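Long-range contacts in pyridoxine 4-oxidase (Mesorhizobium loti, PDB 4HA6), which catalyses the FAD-dependent oxidation of pyridoxine to pyridoxal with molecular oxygen as electron acceptor, as a member of the GMC oxidoreductase family: residues M90-G95 / G171-E176; I178-N183 / S316-R321; S98-W103 / N483-P488. All coordinates share one frame; numbering follows the deposited sequence.

Contact 1 (M90-G95 / G171-E176). With FAD (flavin-adenine dinucleotide), chain B.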
# COMPACT_ATOMS: atom_id res chain seq x y z
N MET A 90 -1.84 -6.72 -7.05
CA MET A 90 -2.52 -7.81 -6.33
C MET A 90 -1.66 -8.77 -5.48
O MET A 90 -2.09 -9.87 -5.14
CB MET A 90 -3.54 -8.55 -7.23
CG MET A 90 -3.05 -9.05 -8.59
SD MET A 90 -4.20 -8.67 -9.95
CE MET A 90 -3.34 -7.28 -10.71
N GLY A 91 -0.46 -8.33 -5.10
CA GLY A 91 0.37 -9.11 -4.20
C GLY A 91 -0.24 -9.08 -2.81
O GLY A 91 -0.75 -8.03 -2.39
N TYR A 92 -0.22 -10.22 -2.13
CA TYR A 92 -0.71 -10.30 -0.75
C TYR A 92 0.43 -10.68 0.20
O TYR A 92 0.90 -11.83 0.20
CB TYR A 92 -1.85 -11.31 -0.63
CG TYR A 92 -2.52 -11.35 0.73
CD1 TYR A 92 -3.49 -10.40 1.07
CD2 TYR A 92 -2.19 -12.32 1.66
CE1 TYR A 92 -4.12 -10.44 2.32
CE2 TYR A 92 -2.81 -12.37 2.91
CZ TYR A 92 -3.76 -11.42 3.23
OH TYR A 92 -4.35 -11.48 4.47
N MET A 93 0.88 -9.71 1.00
CA MET A 93 1.94 -9.93 1.98
C MET A 93 1.49 -9.36 3.32
O MET A 93 1.33 -8.14 3.43
CB MET A 93 3.22 -9.18 1.55
CG MET A 93 4.00 -9.80 0.39
SD MET A 93 3.27 -9.56 -1.26
CE MET A 93 4.77 -9.71 -2.25
N ARG A 94 1.28 -10.20 4.32
CA ARG A 94 0.88 -9.70 5.64
C ARG A 94 1.93 -8.74 6.20
O ARG A 94 1.60 -7.68 6.75
CB ARG A 94 0.71 -10.85 6.64
CG ARG A 94 -0.42 -11.81 6.37
CD ARG A 94 -0.35 -12.95 7.39
NE ARG A 94 -1.53 -13.81 7.31
CZ ARG A 94 -1.73 -14.89 8.06
NH1 ARG A 94 -0.81 -15.25 8.96
NH2 ARG A 94 -2.83 -15.61 7.92
N GLY A 95 3.20 -9.09 6.04
CA GLY A 95 4.26 -8.38 6.71
C GLY A 95 4.94 -9.37 7.64
O GLY A 95 4.52 -10.53 7.72
N GLY A 171 4.62 -18.88 0.06
CA GLY A 171 4.06 -17.56 0.29
C GLY A 171 4.83 -16.90 1.42
O GLY A 171 5.69 -17.54 2.04
N HIS A 172 4.52 -15.63 1.69
CA HIS A 172 5.31 -14.83 2.62
C HIS A 172 4.64 -14.69 3.97
O HIS A 172 5.09 -13.90 4.79
CB HIS A 172 5.50 -13.42 2.06
CG HIS A 172 6.38 -13.37 0.85
ND1 HIS A 172 5.89 -13.13 -0.41
CD2 HIS A 172 7.72 -13.55 0.72
CE1 HIS A 172 6.89 -13.15 -1.27
NE2 HIS A 172 8.01 -13.40 -0.62
N ASN A 173 3.59 -15.46 4.22
CA ASN A 173 2.63 -15.07 5.24
C ASN A 173 2.57 -15.92 6.51
O ASN A 173 1.71 -15.71 7.38
CB ASN A 173 1.25 -14.89 4.58
CG ASN A 173 1.29 -13.82 3.50
OD1 ASN A 173 1.84 -12.74 3.72
ND2 ASN A 173 0.78 -14.13 2.31
N SER A 174 3.50 -16.86 6.62
CA SER A 174 3.48 -17.79 7.74
C SER A 174 4.03 -17.17 9.02
O SER A 174 3.93 -17.77 10.09
CB SER A 174 4.32 -19.01 7.40
OG SER A 174 5.68 -18.71 7.59
N GLY A 175 4.59 -15.96 8.92
CA GLY A 175 5.34 -15.39 10.02
C GLY A 175 6.82 -15.43 9.68
O GLY A 175 7.63 -14.72 10.29
N GLU A 176 7.17 -16.26 8.69
CA GLU A 176 8.51 -16.28 8.11
C GLU A 176 8.45 -15.65 6.73
O GLU A 176 7.75 -16.15 5.84
CB GLU A 176 9.03 -17.72 8.00
CG GLU A 176 10.45 -17.82 7.41
CD GLU A 176 11.01 -19.23 7.44
OE1 GLU A 176 12.17 -19.43 6.99
OE2 GLU A 176 10.29 -20.14 7.91
PA FAD B . -7.45 3.45 -1.02
O1A FAD B . -7.68 1.97 -1.32
O2A FAD B . -6.56 4.23 -1.95
O5B FAD B . -8.90 4.15 -0.94
C5B FAD B . -9.12 5.55 -0.91
C4B FAD B . -10.51 5.75 -1.49
O4B FAD B . -11.14 6.94 -0.99
C3B FAD B . -10.45 5.90 -3.01
O3B FAD B . -11.49 5.07 -3.54
C2B FAD B . -10.73 7.38 -3.27
O2B FAD B . -11.39 7.58 -4.53
C1B FAD B . -11.61 7.76 -2.08
N9A FAD B . -11.51 9.18 -1.64
C8A FAD B . -10.37 9.91 -1.50
N7A FAD B . -10.67 11.16 -1.05
C5A FAD B . -12.01 11.25 -0.90
C6A FAD B . -12.97 12.30 -0.45
N6A FAD B . -12.54 13.54 -0.07
N1A FAD B . -14.29 11.97 -0.44
C2A FAD B . -14.73 10.75 -0.80
N3A FAD B . -13.90 9.76 -1.21
C4A FAD B . -12.55 9.94 -1.28
N1 FAD B . -0.54 -3.31 -2.08
C2 FAD B . -0.28 -4.62 -1.90
O2 FAD B . -0.32 -5.08 -0.74
N3 FAD B . 0.06 -5.44 -2.91
C4 FAD B . 0.14 -5.01 -4.18
O4 FAD B . 0.47 -5.79 -5.12
C4X FAD B . -0.14 -3.59 -4.47
N5 FAD B . -0.07 -3.07 -5.71
C5X FAD B . -0.35 -1.76 -5.94
C6 FAD B . -0.28 -1.25 -7.24
C7 FAD B . -0.58 0.09 -7.47
C7M FAD B . -0.50 0.64 -8.88
C8 FAD B . -0.96 0.98 -6.34
C8M FAD B . -1.27 2.43 -6.60
C9 FAD B . -1.04 0.47 -5.05
C9A FAD B . -0.73 -0.87 -4.82
N10 FAD B . -0.80 -1.39 -3.51
C10 FAD B . -0.50 -2.75 -3.31
C1' FAD B . -1.16 -0.52 -2.39
C2' FAD B . -2.57 -0.76 -1.88
O2' FAD B . -3.48 -0.84 -2.99
C3' FAD B . -2.93 0.42 -0.98
O3' FAD B . -1.89 0.56 0.00
C4' FAD B . -4.27 0.21 -0.30
O4' FAD B . -5.27 0.01 -1.32
C5' FAD B . -4.64 1.41 0.59
O5' FAD B . -6.04 1.36 0.84
P FAD B . -6.75 2.57 1.62
O1P FAD B . -8.13 2.15 2.11
O2P FAD B . -5.76 3.17 2.61
O3P FAD B . -6.90 3.67 0.46
O HOH W 1 3.28 -13.50 -0.66
O HOH W 2 4.95 -13.46 7.40
O HOH W 3 4.30 -10.96 4.16
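Two irregular loops of the flavin-binding GMC oxidoreductase fold are joined chiefly through a buried asparagine, whose amide takes hold of the backbone on both sides of Met93. Asn173 leaves its loop with CG anti to its own carbonyl carbon (chi1 -60°), and its CB rests against the extended aliphatic chain of Arg94, 3.8 Å from Arg94 CD. At the tip the branches divide the work. Asn173 OD1 accepts from Arg94 N at 2.7 Å, an almost straight bond whose donor stands above the carbonyl plane, and a water held by Gly95 N donates to the same oxygen. Asn173 ND2 points to Tyr92 O, 3.1 Å away and lying in the amide plane, while also meeting the edge of the Tyr92 ring at CD2. An asparagine suits the place because one short, flat group offers both an acceptor and a donor; a leucine here, with neither acceptor for Arg94 N nor donor for Tyr92 O, would probably loosen the hold of one loop on the other. The Arg94 guanidinium forms a salt bridge with Glu125, which also binds Tyr92 OH. His172 lies alongside Met93, its ND1 3.9 Å from Met93 CG; a water links ND1 to Tyr92 O, and NE2 is hydrogen-bonded to Met317 O. The side chain of Met93 lies about 4 Å from the bound pyridoxamine. The loop meets the flavin at Gly91, where a side chain would crowd FAD O4: in two bent bonds, Gly91 N donates to FAD O4 at 2.7 Å, and FAD N3 to Gly91 O at 2.8 Å.

Contact 2 (I178-N183 / S316-R321)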
# COMPACT_ATOMS: atom_id res chain seq x y z
N ILE A 178 11.47 -14.00 5.10
CA ILE A 178 12.74 -14.13 4.38
C ILE A 178 12.82 -15.50 3.73
O ILE A 178 12.63 -16.51 4.40
CB ILE A 178 13.96 -13.97 5.33
CG1 ILE A 178 14.19 -12.49 5.66
CG2 ILE A 178 15.21 -14.55 4.71
CD1 ILE A 178 15.35 -12.28 6.61
N GLY A 179 13.10 -15.52 2.43
CA GLY A 179 13.19 -16.79 1.71
C GLY A 179 12.88 -16.56 0.24
O GLY A 179 12.92 -15.42 -0.22
N VAL A 180 12.60 -17.64 -0.50
CA VAL A 180 12.23 -17.53 -1.91
C VAL A 180 10.87 -18.21 -2.13
O VAL A 180 10.60 -19.25 -1.52
CB VAL A 180 13.30 -18.12 -2.86
CG1 VAL A 180 14.57 -17.26 -2.84
CG2 VAL A 180 13.62 -19.56 -2.51
N THR A 181 10.03 -17.61 -2.97
CA THR A 181 8.66 -18.09 -3.18
C THR A 181 7.99 -17.22 -4.23
O THR A 181 8.30 -16.03 -4.34
CB THR A 181 7.82 -18.05 -1.86
OG1 THR A 181 6.48 -18.52 -2.09
CG2 THR A 181 7.74 -16.64 -1.31
N PRO A 182 7.08 -17.81 -5.03
CA PRO A 182 6.21 -16.94 -5.82
C PRO A 182 5.36 -16.09 -4.88
O PRO A 182 4.98 -16.59 -3.82
CB PRO A 182 5.29 -17.93 -6.56
CG PRO A 182 6.01 -19.24 -6.53
CD PRO A 182 6.81 -19.24 -5.25
N ASN A 183 5.07 -14.84 -5.25
CA ASN A 183 4.17 -14.02 -4.46
C ASN A 183 2.78 -14.64 -4.39
O ASN A 183 2.27 -15.12 -5.40
CB ASN A 183 4.03 -12.62 -5.07
CG ASN A 183 5.37 -11.92 -5.22
OD1 ASN A 183 6.30 -12.19 -4.47
ND2 ASN A 183 5.47 -11.02 -6.20
N SER A 316 7.76 -12.68 -8.06
CA SER A 316 8.49 -13.22 -6.91
C SER A 316 9.40 -12.20 -6.22
O SER A 316 10.46 -11.85 -6.75
CB SER A 316 9.32 -14.44 -7.35
OG SER A 316 9.98 -15.05 -6.25
N MET A 317 8.98 -11.71 -5.05
CA MET A 317 9.85 -10.93 -4.18
C MET A 317 10.64 -11.87 -3.32
O MET A 317 10.08 -12.83 -2.77
CB MET A 317 9.04 -10.05 -3.23
CG MET A 317 8.17 -9.03 -3.89
SD MET A 317 9.18 -8.07 -5.00
CE MET A 317 8.51 -8.72 -6.53
N ALA A 318 11.94 -11.60 -3.18
CA ALA A 318 12.76 -12.33 -2.23
C ALA A 318 13.22 -11.34 -1.16
O ALA A 318 14.07 -10.49 -1.42
CB ALA A 318 13.97 -12.94 -2.92
N TYR A 319 12.63 -11.44 0.04
CA TYR A 319 13.06 -10.63 1.17
C TYR A 319 14.22 -11.32 1.88
O TYR A 319 14.29 -12.55 1.92
CB TYR A 319 11.89 -10.43 2.14
CG TYR A 319 10.73 -9.78 1.45
CD1 TYR A 319 10.67 -8.40 1.33
CD2 TYR A 319 9.72 -10.54 0.85
CE1 TYR A 319 9.62 -7.78 0.67
CE2 TYR A 319 8.66 -9.94 0.18
CZ TYR A 319 8.63 -8.55 0.09
OH TYR A 319 7.61 -7.89 -0.58
N MET A 320 15.14 -10.53 2.45
CA MET A 320 16.32 -11.10 3.07
C MET A 320 17.01 -10.09 3.98
O MET A 320 16.65 -8.90 4.03
CB MET A 320 17.29 -11.60 1.99
CG MET A 320 17.82 -10.49 1.07
SD MET A 320 18.55 -11.05 -0.50
CE MET A 320 17.08 -11.32 -1.48
N ARG A 321 18.02 -10.55 4.71
CA ARG A 321 18.83 -9.63 5.49
C ARG A 321 19.77 -8.94 4.50
O ARG A 321 20.03 -9.46 3.41
CB ARG A 321 19.59 -10.39 6.59
CG ARG A 321 18.67 -11.13 7.58
CD ARG A 321 17.84 -10.17 8.44
NE ARG A 321 18.68 -9.48 9.41
CZ ARG A 321 18.23 -8.59 10.29
NH1 ARG A 321 16.94 -8.27 10.34
NH2 ARG A 321 19.09 -8.01 11.12
O HOH W 4 10.97 -13.70 0.67
O HOH W 5 11.27 -15.09 -3.68
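Three direct hydrogen bonds hold the loop 178-183 along strand 314-320. Gly179 N donates to Tyr319 O at 3.2 Å, in the carbonyl plane, and the same oxygen receives a CA-H contact from Ile178; glycine suits this place because its backbone angles would jam a CB against the preceding carbonyl. In the middle, Ser316 OG, set anti to its own backbone N (chi1 -176°), reaches Thr181 O at 2.7 Å from above the carbonyl plane. At the far end Asn183 OD1 accepts from Met317 N at 2.8 Å, nearly straight and on a lone pair, so that a side-chain amide does what a neighbouring strand's carbonyl would do. Where the backbones stand too far apart for direct bonding, water fills in: one molecule joins Gly179 O to Tyr319 N, another Thr181 N to Met317 O. Ile178 adds an apolar end, its CD1 3.6 Å from Arg321 CG. The next shell fixes these groups: Thr181 OG1 accepts from Gly171 N, and Met317 O also binds His172 NE2. The Asn183 side chain lies about 4 Å from the bound pyridoxamine, so the loop passes beside the pocket. On its other side the strand pairs with 333-338 in the antiparallel sheet, through the backbones of Ser316 and Ala318; helix 152-163 packs on Val180, Pro182 and Ser316, and helix 392-409 on Met320.

Contact 3 (S98-W103 / N483-P488). With FAD (flavin-adenine dinucleotide), chain B.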
# COMPACT_ATOMS: atom_id res chain seq x y z
N SER A 98 7.83 -8.79 13.41
CA SER A 98 8.58 -7.67 13.97
C SER A 98 8.06 -6.31 13.48
O SER A 98 8.17 -5.31 14.20
CB SER A 98 10.07 -7.81 13.68
OG SER A 98 10.61 -8.96 14.32
N ASP A 99 7.50 -6.27 12.26
CA ASP A 99 6.91 -5.03 11.73
C ASP A 99 5.83 -4.55 12.68
O ASP A 99 5.68 -3.36 12.93
CB ASP A 99 6.24 -5.25 10.37
CG ASP A 99 7.19 -5.71 9.28
OD1 ASP A 99 8.42 -5.60 9.46
OD2 ASP A 99 6.69 -6.15 8.21
N PHE A 100 5.05 -5.50 13.19
CA PHE A 100 3.90 -5.18 14.01
C PHE A 100 4.29 -4.97 15.47
O PHE A 100 3.59 -4.27 16.20
CB PHE A 100 2.82 -6.25 13.85
CG PHE A 100 2.29 -6.34 12.45
CD1 PHE A 100 1.39 -5.39 11.98
CD2 PHE A 100 2.70 -7.36 11.60
CE1 PHE A 100 0.90 -5.46 10.68
CE2 PHE A 100 2.21 -7.43 10.29
CZ PHE A 100 1.32 -6.49 9.83
N GLN A 101 5.42 -5.54 15.89
CA GLN A 101 5.96 -5.24 17.21
C GLN A 101 6.18 -3.74 17.35
O GLN A 101 5.93 -3.16 18.41
CB GLN A 101 7.27 -5.99 17.46
CG GLN A 101 7.87 -5.71 18.85
CD GLN A 101 6.92 -6.08 19.99
OE1 GLN A 101 6.42 -7.21 20.05
NE2 GLN A 101 6.66 -5.13 20.89
N ALA A 102 6.64 -3.11 16.27
CA ALA A 102 6.84 -1.67 16.25
C ALA A 102 5.51 -0.91 16.39
O ALA A 102 5.48 0.18 16.96
CB ALA A 102 7.59 -1.24 15.00
N TRP A 103 4.43 -1.48 15.85
CA TRP A 103 3.10 -0.87 16.02
C TRP A 103 2.66 -0.94 17.48
O TRP A 103 1.99 -0.02 17.98
CB TRP A 103 2.03 -1.58 15.18
CG TRP A 103 2.13 -1.35 13.68
CD1 TRP A 103 3.22 -0.93 12.98
CD2 TRP A 103 1.08 -1.55 12.72
NE1 TRP A 103 2.92 -0.85 11.64
CE2 TRP A 103 1.61 -1.22 11.46
CE3 TRP A 103 -0.26 -1.96 12.81
CZ2 TRP A 103 0.84 -1.30 10.28
CZ3 TRP A 103 -1.02 -2.04 11.64
CH2 TRP A 103 -0.46 -1.71 10.40
N ASN A 483 4.42 2.52 11.04
CA ASN A 483 5.50 2.24 10.11
C ASN A 483 5.08 1.23 9.05
O ASN A 483 4.21 0.38 9.28
CB ASN A 483 6.74 1.73 10.86
CG ASN A 483 6.42 0.55 11.76
OD1 ASN A 483 6.23 0.71 12.96
ND2 ASN A 483 6.33 -0.65 11.17
N LEU A 484 5.72 1.33 7.90
CA LEU A 484 5.64 0.36 6.82
C LEU A 484 5.86 -1.07 7.31
O LEU A 484 6.74 -1.31 8.15
CB LEU A 484 6.76 0.70 5.85
CG LEU A 484 6.57 1.10 4.38
CD1 LEU A 484 5.13 1.37 3.98
CD2 LEU A 484 7.48 2.28 4.05
N THR A 485 5.08 -2.01 6.79
CA THR A 485 5.44 -3.43 6.88
C THR A 485 6.61 -3.66 5.95
O THR A 485 6.95 -2.77 5.18
CB THR A 485 4.28 -4.33 6.46
OG1 THR A 485 3.82 -3.92 5.17
CG2 THR A 485 3.14 -4.19 7.47
N ALA A 486 7.22 -4.84 5.99
CA ALA A 486 8.40 -5.10 5.15
C ALA A 486 8.10 -5.05 3.64
O ALA A 486 8.96 -4.67 2.84
CB ALA A 486 9.06 -6.44 5.52
N GLY A 487 6.89 -5.45 3.26
CA GLY A 487 6.54 -5.56 1.85
C GLY A 487 5.23 -4.84 1.58
O GLY A 487 4.83 -3.96 2.35
N PRO A 488 4.54 -5.21 0.50
CA PRO A 488 3.29 -4.54 0.14
C PRO A 488 2.29 -4.48 1.31
O PRO A 488 2.16 -5.44 2.09
CB PRO A 488 2.77 -5.40 -1.02
CG PRO A 488 4.01 -5.94 -1.65
CD PRO A 488 4.92 -6.24 -0.48
PA FAD B . -7.45 3.45 -1.02
O1A FAD B . -7.68 1.97 -1.32
O2A FAD B . -6.56 4.23 -1.95
O5B FAD B . -8.90 4.15 -0.94
C5B FAD B . -9.12 5.55 -0.91
C4B FAD B . -10.51 5.75 -1.49
O4B FAD B . -11.14 6.94 -0.99
C3B FAD B . -10.45 5.90 -3.01
O3B FAD B . -11.49 5.07 -3.54
C2B FAD B . -10.73 7.38 -3.27
O2B FAD B . -11.39 7.58 -4.53
C1B FAD B . -11.61 7.76 -2.08
N9A FAD B . -11.51 9.18 -1.64
C8A FAD B . -10.37 9.91 -1.50
N7A FAD B . -10.67 11.16 -1.05
C5A FAD B . -12.01 11.25 -0.90
C6A FAD B . -12.97 12.30 -0.45
N6A FAD B . -12.54 13.54 -0.07
N1A FAD B . -14.29 11.97 -0.44
C2A FAD B . -14.73 10.75 -0.80
N3A FAD B . -13.90 9.76 -1.21
C4A FAD B . -12.55 9.94 -1.28
N1 FAD B . -0.54 -3.31 -2.08
C2 FAD B . -0.28 -4.62 -1.90
O2 FAD B . -0.32 -5.08 -0.74
N3 FAD B . 0.06 -5.44 -2.91
C4 FAD B . 0.14 -5.01 -4.18
O4 FAD B . 0.47 -5.79 -5.12
C4X FAD B . -0.14 -3.59 -4.47
N5 FAD B . -0.07 -3.07 -5.71
C5X FAD B . -0.35 -1.76 -5.94
C6 FAD B . -0.28 -1.25 -7.24
C7 FAD B . -0.58 0.09 -7.47
C7M FAD B . -0.50 0.64 -8.88
C8 FAD B . -0.96 0.98 -6.34
C8M FAD B . -1.27 2.43 -6.60
C9 FAD B . -1.04 0.47 -5.05
C9A FAD B . -0.73 -0.87 -4.82
N10 FAD B . -0.80 -1.39 -3.51
C10 FAD B . -0.50 -2.75 -3.31
C1' FAD B . -1.16 -0.52 -2.39
C2' FAD B . -2.57 -0.76 -1.88
O2' FAD B . -3.48 -0.84 -2.99
C3' FAD B . -2.93 0.42 -0.98
O3' FAD B . -1.89 0.56 0.00
C4' FAD B . -4.27 0.21 -0.30
O4' FAD B . -5.27 0.01 -1.32
C5' FAD B . -4.64 1.41 0.59
O5' FAD B . -6.04 1.36 0.84
P FAD B . -6.75 2.57 1.62
O1P FAD B . -8.13 2.15 2.11
O2P FAD B . -5.76 3.17 2.61
O3P FAD B . -6.90 3.67 0.46
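Helix 97-107 is tied to the loop leading into helix 490-506 by three hydrogen bonds. The Asp99 carboxylate carries the heaviest load. Its OD2 accepts from Ala486 N at 2.6 Å, met from above the carboxylate plane, and also from His96 N just before the helix; OD1 is bound by His364 and Gln330. Asn483 spends both hydrogens of its amide: ND2 gives one to Asp99 O at 3.3 Å, almost perfectly straight and on a lone pair, and the other to Leu484 O, 3.1 Å away in its own segment. Its backbone oxygen takes the indole N-H, Trp103 NE1 lying 3.0 Å from Asn483 O with the acceptor at the ring edge. Thr485 OG1 donates to Gly487 O within the loop, which turns the methyl CG2 toward Phe100 CZ, 3.8 Å off. Farther along, Pro488 CB sits 3.1 Å from FAD O2, and the same proline lines the pyridoxamine pocket. With four nitrogen partners around it near the start of a helix, the Asp99 carboxylate is probably stabilised as the anion, a charged anchor for the loop that passes the flavin at Pro488.

Along the chain the segments run 90-95, 98-103, 171-176, 178-183, 316-321 and 483-488. Contact 1 is complete before contact 2 begins, contacts 1 and 3 interleave, and both segments of contact 2 fall between those of contact 3. The centres of contacts 1 and 2 lie about 10 Å apart, those of contacts 1 and 3 about 12 Å, and those of contacts 2 and 3 about 16 Å. Pro488 is a shared meeting point: Met93 SD of contact 1 and Tyr319 OH of contact 2 both pack on its ring. Together the three tie loops 90-95 and 483-488, which touch FAD, to the antiparallel sheet beside the bound pyridoxamine.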